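Long-range contacts in protein MJ1225 (Methanocaldococcus jannaschii, PDB 3KH5), which is of unknown function but is a putative archaeal homologue of the AMPK gamma subunit and binds AMP and ADP through a chain of four CBS repeats: residues D232-K237 against G255-V260; V191-S196 against I228-V233. All coordinates share one frame; numbering follows the deposited sequence.

Overall arrangement
Along the chain from the N terminus, strand 189-195 comes first. A largely helical excursion of 31 residues then leads to 228-233, which returns to pair with that strand and closes interaction 2. The same extended linker runs on as 232-237; after a further 17 residues, which include helix 242-252, strand 256-260 folds back against it and closes the shorter loop of interaction 1. The two loops follow one another without nesting or crossing and share Asp-232 and Val-233, their centres about 11 Å apart. The linker thereby ties strand 189-195 of the third CBS repeat to strand 256-260 of the fourth, and both contacts border the same AMP, where Pro-258 meets Ile-193.

Interaction 1: D232-K237 against G255-V260. With AMP (adenosine monophosphate), chain C.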
loop_
_atom_site.group_PDB
_atom_site.type_symbol
_atom_site.label_atom_id
_atom_site.label_comp_id
_atom_site.label_asym_id
_atom_site.label_seq_id
_atom_site.Cartn_x
_atom_site.Cartn_y
_atom_site.Cartn_z
ATOM N N ASP A 232 -11.776 7.010 13.451
ATOM C CA ASP A 232 -13.005 6.322 13.123
ATOM C C ASP A 232 -12.807 5.337 11.985
ATOM O O ASP A 232 -12.627 5.713 10.822
ATOM C CB ASP A 232 -14.126 7.327 12.888
ATOM C CG ASP A 232 -14.466 8.094 14.153
ATOM O OD1 ASP A 232 -15.168 7.546 15.033
ATOM O OD2 ASP A 232 -14.003 9.246 14.281
ATOM N N VAL A 233 -12.832 4.062 12.359
ATOM C CA VAL A 233 -12.414 2.989 11.478
ATOM C C VAL A 233 -13.629 2.217 10.984
ATOM O O VAL A 233 -14.569 1.973 11.743
ATOM C CB VAL A 233 -11.451 2.021 12.205
ATOM C CG1 VAL A 233 -10.742 1.121 11.208
ATOM C CG2 VAL A 233 -10.431 2.793 13.022
ATOM N N ILE A 234 -13.610 1.855 9.704
ATOM C CA ILE A 234 -14.580 0.919 9.153
ATOM C C ILE A 234 -14.096 -0.485 9.504
ATOM O O ILE A 234 -12.993 -0.888 9.115
ATOM C CB ILE A 234 -14.733 1.090 7.626
ATOM C CG1 ILE A 234 -15.267 2.491 7.303
ATOM C CG2 ILE A 234 -15.659 0.015 7.052
ATOM C CD1 ILE A 234 -15.014 2.948 5.885
ATOM N N THR A 235 -14.921 -1.212 10.255
ATOM C CA THR A 235 -14.555 -2.509 10.819
ATOM C C THR A 235 -15.452 -3.623 10.287
ATOM O O THR A 235 -16.524 -3.353 9.740
ATOM C CB THR A 235 -14.664 -2.494 12.364
ATOM O OG1 THR A 235 -16.025 -2.261 12.750
ATOM C CG2 THR A 235 -13.783 -1.410 12.959
ATOM N N ALA A 236 -15.008 -4.867 10.438
ATOM C CA ALA A 236 -15.867 -6.022 10.207
ATOM C C ALA A 236 -16.085 -6.734 11.539
ATOM O O ALA A 236 -15.459 -6.379 12.541
ATOM C CB ALA A 236 -15.244 -6.960 9.180
ATOM N N LYS A 237 -16.985 -7.709 11.569
ATOM C CA LYS A 237 -17.149 -8.550 12.753
ATOM C C LYS A 237 -17.458 -9.972 12.318
ATOM O O LYS A 237 -17.986 -10.189 11.227
ATOM C CB LYS A 237 -18.222 -7.997 13.716
ATOM C CG LYS A 237 -19.618 -7.798 13.113
ATOM C CD LYS A 237 -20.707 -7.584 14.175
ATOM C CE LYS A 237 -20.856 -6.120 14.595
ATOM N NZ LYS A 237 -20.037 -5.784 15.818
ATOM N N GLY A 255 -8.504 -1.303 1.603
ATOM C CA GLY A 255 -7.968 -2.649 1.418
ATOM C C GLY A 255 -8.043 -3.538 2.641
ATOM O O GLY A 255 -7.833 -4.742 2.534
ATOM N N ALA A 256 -8.340 -2.950 3.798
ATOM C CA ALA A 256 -8.297 -3.677 5.065
ATOM C C ALA A 256 -9.318 -3.175 6.085
ATOM O O ALA A 256 -9.437 -1.969 6.314
ATOM C CB ALA A 256 -6.889 -3.616 5.659
ATOM N N LEU A 257 -10.050 -4.109 6.690
ATOM C CA LEU A 257 -10.917 -3.806 7.828
ATOM C C LEU A 257 -10.464 -4.597 9.060
ATOM O O LEU A 257 -10.316 -5.821 8.991
ATOM C CB LEU A 257 -12.390 -4.119 7.515
ATOM C CG LEU A 257 -13.194 -3.302 6.493
ATOM C CD1 LEU A 257 -12.647 -3.445 5.074
ATOM C CD2 LEU A 257 -14.659 -3.729 6.520
ATOM N N PRO A 258 -10.211 -3.897 10.185
ATOM C CA PRO A 258 -10.006 -4.567 11.467
ATOM C C PRO A 258 -11.290 -5.301 11.847
ATOM O O PRO A 258 -12.382 -4.775 11.625
ATOM C CB PRO A 258 -9.746 -3.404 12.434
ATOM C CG PRO A 258 -9.222 -2.309 11.566
ATOM C CD PRO A 258 -9.999 -2.442 10.291
ATOM N N VAL A 259 -11.161 -6.516 12.371
ATOM C CA VAL A 259 -12.314 -7.288 12.830
ATOM C C VAL A 259 -12.429 -7.094 14.338
ATOM O O VAL A 259 -11.477 -7.355 15.084
ATOM C CB VAL A 259 -12.204 -8.791 12.458
ATOM C CG1 VAL A 259 -13.507 -9.525 12.752
ATOM C CG2 VAL A 259 -11.820 -8.953 10.991
ATOM N N VAL A 260 -13.586 -6.608 14.777
ATOM C CA VAL A 260 -13.778 -6.265 16.182
ATOM C C VAL A 260 -15.000 -6.891 16.845
ATOM O O VAL A 260 -15.951 -7.337 16.189
ATOM C CB VAL A 260 -13.825 -4.720 16.430
ATOM C CG1 VAL A 260 -12.533 -4.051 15.974
ATOM C CG2 VAL A 260 -15.047 -4.088 15.754
HETATM P P AMP C . -4.997 3.146 2.047
HETATM O O1P AMP C . -4.946 3.517 0.610
HETATM O O2P AMP C . -3.523 2.805 2.613
HETATM O O3P AMP C . -5.867 1.803 2.307
HETATM O "O5'" AMP C . -5.586 4.295 2.999
HETATM C "C5'" AMP C . -6.139 5.538 2.503
HETATM C "C4'" AMP C . -6.862 6.269 3.636
HETATM O "O4'" AMP C . -7.925 5.367 4.061
HETATM C "C3'" AMP C . -5.872 6.404 4.809
HETATM O "O3'" AMP C . -6.028 7.682 5.461
HETATM C "C2'" AMP C . -6.295 5.281 5.753
HETATM O "O2'" AMP C . -6.050 5.657 7.113
HETATM C "C1'" AMP C . -7.797 5.167 5.477
HETATM N N9 AMP C . -8.341 3.818 5.809
HETATM C C8 AMP C . -7.855 2.637 5.412
HETATM N N7 AMP C . -8.604 1.652 5.907
HETATM C C5 AMP C . -9.572 2.212 6.623
HETATM C C6 AMP C . -10.632 1.703 7.358
HETATM N N6 AMP C . -10.819 0.387 7.440
HETATM N N1 AMP C . -11.461 2.561 7.981
HETATM C C2 AMP C . -11.281 3.878 7.903
HETATM N N3 AMP C . -10.278 4.395 7.208
HETATM C C4 AMP C . -9.413 3.589 6.561
#
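The adenine end of an AMP pocket is built where Ile-234 and Leu-257 meet across the fourth CBS repeat. The backbone of Ile-234 reads the base: its N donates a hydrogen bond to AMP N1 (2.8 Å), and its O receives one hydrogen of AMP N6 in a nearly straight bond (173°). The second N6 hydrogen goes to Ala-256 O (3.0 Å), so the amino group bridges both segments. With Ile-234 CG1 anti to the carbonyl carbon (chi1 -63°), CG2 falls anti to the backbone N and leans on Leu-257 CD2 at 3.9 Å, while CB and CG1 lie by N1. An alanine here would probably open a gap beside Leu-257 CD2 and take away the CG1 packing next to adenine N1. Val-233 CG1 rests on Pro-258 CD (3.8 Å) and also lies above the adenine plane, just beyond the N1 edge. Further along, a single beta bridge joins Ala-236 to Val-259, with Ala-236 N to Pro-258 O and Val-260 N to Ala-236 O both 2.9 Å. Thr-235 OG1 lies against Val-260 CG2. Helix 242-252 packs on Ala-236 and Leu-257 through Ile-245, strand 266-271 pairs with 256-260, and Leu-190 of strand 189-195 touches Thr-235, Pro-258 and Val-260.

Interaction 2: V191-S196 against I228-V233; sequences VGIITS and IMKRDV. With AMP (adenosine monophosphate), chain C.
Ile-193 and Lys-230 form a single antiparallel, hydrogen-bonded bridge, Ile-193 N to Lys-230 O at 2.8 Å and Lys-230 N to Ile-193 O at 3.0 Å. Beside it the backbones come close, Gly-192 CA lying 3.0 Å from Lys-230 O; the absence of a side chain at Gly-192 allows this approach, with Met-229 SD also near its CA. Val-233 CG2 fills in against the Gly-192 backbone, and its CG1 meets Ile-193 CB. Val-191 and Gly-192 together face Val-184, a classic beta bulge in the two-stranded sheet of the third CBS repeat, to which the 228-233 segment of the fourth repeat is thus stitched. Ile-193 lies over a face of the AMP adenine: CG1 is anti to the backbone N (chi1 -165°), which carries CD1 to 3.8 Å from AMP N7, while CG2 sits over AMP C4 and against Lys-230 CB. The aliphatic CG of Lys-230 approaches AMP N3 (3.9 Å). On the other side of the strand, Ile-194 CD1 touches Ile-228 CD1 at 3.8 Å, next to Phe-199 of helix 196-203. At the N-cap of that helix, Thr-195 OG1 donates to AMP O2P (3.0 Å), bringing the phosphate to the helix start.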
loop_
_atom_site.group_PDB
_atom_site.type_symbol
_atom_site.label_atom_id
_atom_site.label_comp_id
_atom_site.label_asym_id
_atom_site.label_seq_id
_atom_site.Cartn_x
_atom_site.Cartn_y
_atom_site.Cartn_z
ATOM N N VAL A 191 -8.658 1.758 18.527
ATOM C CA VAL A 191 -8.827 3.191 18.768
ATOM C C VAL A 191 -8.549 4.016 17.515
ATOM O O VAL A 191 -8.750 5.234 17.505
ATOM C CB VAL A 191 -7.970 3.686 19.967
ATOM C CG1 VAL A 191 -8.561 3.203 21.291
ATOM C CG2 VAL A 191 -6.519 3.245 19.835
ATOM N N GLY A 192 -8.098 3.336 16.464
ATOM C CA GLY A 192 -7.804 3.966 15.184
ATOM C C GLY A 192 -7.177 3.026 14.169
ATOM O O GLY A 192 -7.044 1.826 14.409
ATOM N N ILE A 193 -6.805 3.584 13.022
ATOM C CA ILE A 193 -6.050 2.866 11.999
ATOM C C ILE A 193 -5.015 3.823 11.399
ATOM O O ILE A 193 -5.256 5.029 11.298
ATOM C CB ILE A 193 -6.983 2.264 10.903
ATOM C CG1 ILE A 193 -6.245 1.217 10.047
ATOM C CG2 ILE A 193 -7.628 3.367 10.046
ATOM C CD1 ILE A 193 -7.162 0.313 9.216
ATOM N N ILE A 194 -3.861 3.281 11.028
ATOM C CA ILE A 194 -2.793 4.052 10.401
ATOM C C ILE A 194 -2.267 3.251 9.201
ATOM O O ILE A 194 -2.083 2.031 9.301
ATOM C CB ILE A 194 -1.670 4.400 11.433
ATOM C CG1 ILE A 194 -0.690 5.433 10.861
ATOM C CG2 ILE A 194 -0.930 3.150 11.921
ATOM C CD1 ILE A 194 -1.213 6.861 10.899
ATOM N N THR A 195 -2.066 3.925 8.066
ATOM C CA THR A 195 -1.572 3.266 6.846
ATOM C C THR A 195 -0.362 4.010 6.268
ATOM O O THR A 195 -0.091 5.142 6.664
ATOM C CB THR A 195 -2.678 3.106 5.756
ATOM O OG1 THR A 195 -2.906 4.356 5.093
ATOM C CG2 THR A 195 -3.992 2.591 6.356
ATOM N N SER A 196 0.357 3.379 5.338
ATOM C CA SER A 196 1.516 4.013 4.691
ATOM C C SER A 196 1.152 5.321 3.970
ATOM O O SER A 196 1.977 6.232 3.862
ATOM C CB SER A 196 2.195 3.046 3.720
ATOM O OG SER A 196 1.308 2.633 2.693
ATOM N N ILE A 228 -1.922 11.665 13.910
ATOM C CA ILE A 228 -2.164 11.487 12.481
ATOM C C ILE A 228 -3.074 10.318 12.108
ATOM O O ILE A 228 -3.537 10.237 10.967
ATOM C CB ILE A 228 -0.833 11.428 11.665
ATOM C CG1 ILE A 228 0.072 10.290 12.153
ATOM C CG2 ILE A 228 -0.109 12.782 11.709
ATOM C CD1 ILE A 228 1.136 9.865 11.143
ATOM N N MET A 229 -3.338 9.426 13.063
ATOM C CA MET A 229 -4.208 8.279 12.814
ATOM C C MET A 229 -5.647 8.683 12.511
ATOM O O MET A 229 -6.101 9.778 12.860
ATOM C CB MET A 229 -4.177 7.287 13.982
ATOM C CG MET A 229 -4.946 7.728 15.220
ATOM S SD MET A 229 -4.745 6.521 16.535
ATOM C CE MET A 229 -5.779 7.229 17.818
ATOM N N LYS A 230 -6.343 7.773 11.844
ATOM C CA LYS A 230 -7.762 7.877 11.605
ATOM C C LYS A 230 -8.458 7.196 12.779
ATOM O O LYS A 230 -8.310 5.988 12.964
ATOM C CB LYS A 230 -8.084 7.167 10.287
ATOM C CG LYS A 230 -9.549 7.096 9.918
ATOM C CD LYS A 230 -10.078 8.453 9.511
ATOM C CE LYS A 230 -11.489 8.337 8.980
ATOM N NZ LYS A 230 -12.227 9.600 9.220
ATOM N N ARG A 231 -9.199 7.964 13.575
ATOM C CA ARG A 231 -9.822 7.437 14.793
ATOM C C ARG A 231 -11.066 6.632 14.503
ATOM O O ARG A 231 -11.381 5.684 15.224
ATOM C CB ARG A 231 -10.180 8.569 15.746
ATOM C CG ARG A 231 -8.989 9.167 16.419
ATOM C CD ARG A 231 -9.417 10.266 17.349
ATOM N NE ARG A 231 -8.282 11.121 17.658
ATOM C CZ ARG A 231 -7.400 10.882 18.625
ATOM N NH1 ARG A 231 -7.516 9.809 19.402
ATOM N NH2 ARG A 231 -6.396 11.726 18.818
ATOM N N ASP A 232 -11.776 7.010 13.451
ATOM C CA ASP A 232 -13.005 6.322 13.123
ATOM C C ASP A 232 -12.807 5.337 11.985
ATOM O O ASP A 232 -12.627 5.713 10.822
ATOM C CB ASP A 232 -14.126 7.327 12.888
ATOM C CG ASP A 232 -14.466 8.094 14.153
ATOM O OD1 ASP A 232 -15.168 7.546 15.033
ATOM O OD2 ASP A 232 -14.003 9.246 14.281
ATOM N N VAL A 233 -12.832 4.062 12.359
ATOM C CA VAL A 233 -12.414 2.989 11.478
ATOM C C VAL A 233 -13.629 2.217 10.984
ATOM O O VAL A 233 -14.569 1.973 11.743
ATOM C CB VAL A 233 -11.451 2.021 12.205
ATOM C CG1 VAL A 233 -10.742 1.121 11.208
ATOM C CG2 VAL A 233 -10.431 2.793 13.022
HETATM P P AMP C . -4.997 3.146 2.047
HETATM O O1P AMP C . -4.946 3.517 0.610
HETATM O O2P AMP C . -3.523 2.805 2.613
HETATM O O3P AMP C . -5.867 1.803 2.307
HETATM O "O5'" AMP C . -5.586 4.295 2.999
HETATM C "C5'" AMP C . -6.139 5.538 2.503
HETATM C "C4'" AMP C . -6.862 6.269 3.636
HETATM O "O4'" AMP C . -7.925 5.367 4.061
HETATM C "C3'" AMP C . -5.872 6.404 4.809
HETATM O "O3'" AMP C . -6.028 7.682 5.461
HETATM C "C2'" AMP C . -6.295 5.281 5.753
HETATM O "O2'" AMP C . -6.050 5.657 7.113
HETATM C "C1'" AMP C . -7.797 5.167 5.477
HETATM N N9 AMP C . -8.341 3.818 5.809
HETATM C C8 AMP C . -7.855 2.637 5.412
HETATM N N7 AMP C . -8.604 1.652 5.907
HETATM C C5 AMP C . -9.572 2.212 6.623
HETATM C C6 AMP C . -10.632 1.703 7.358
HETATM N N6 AMP C . -10.819 0.387 7.440
HETATM N N1 AMP C . -11.461 2.561 7.981
HETATM C C2 AMP C . -11.281 3.878 7.903
HETATM N N3 AMP C . -10.278 4.395 7.208
HETATM C C4 AMP C . -9.413 3.589 6.561
#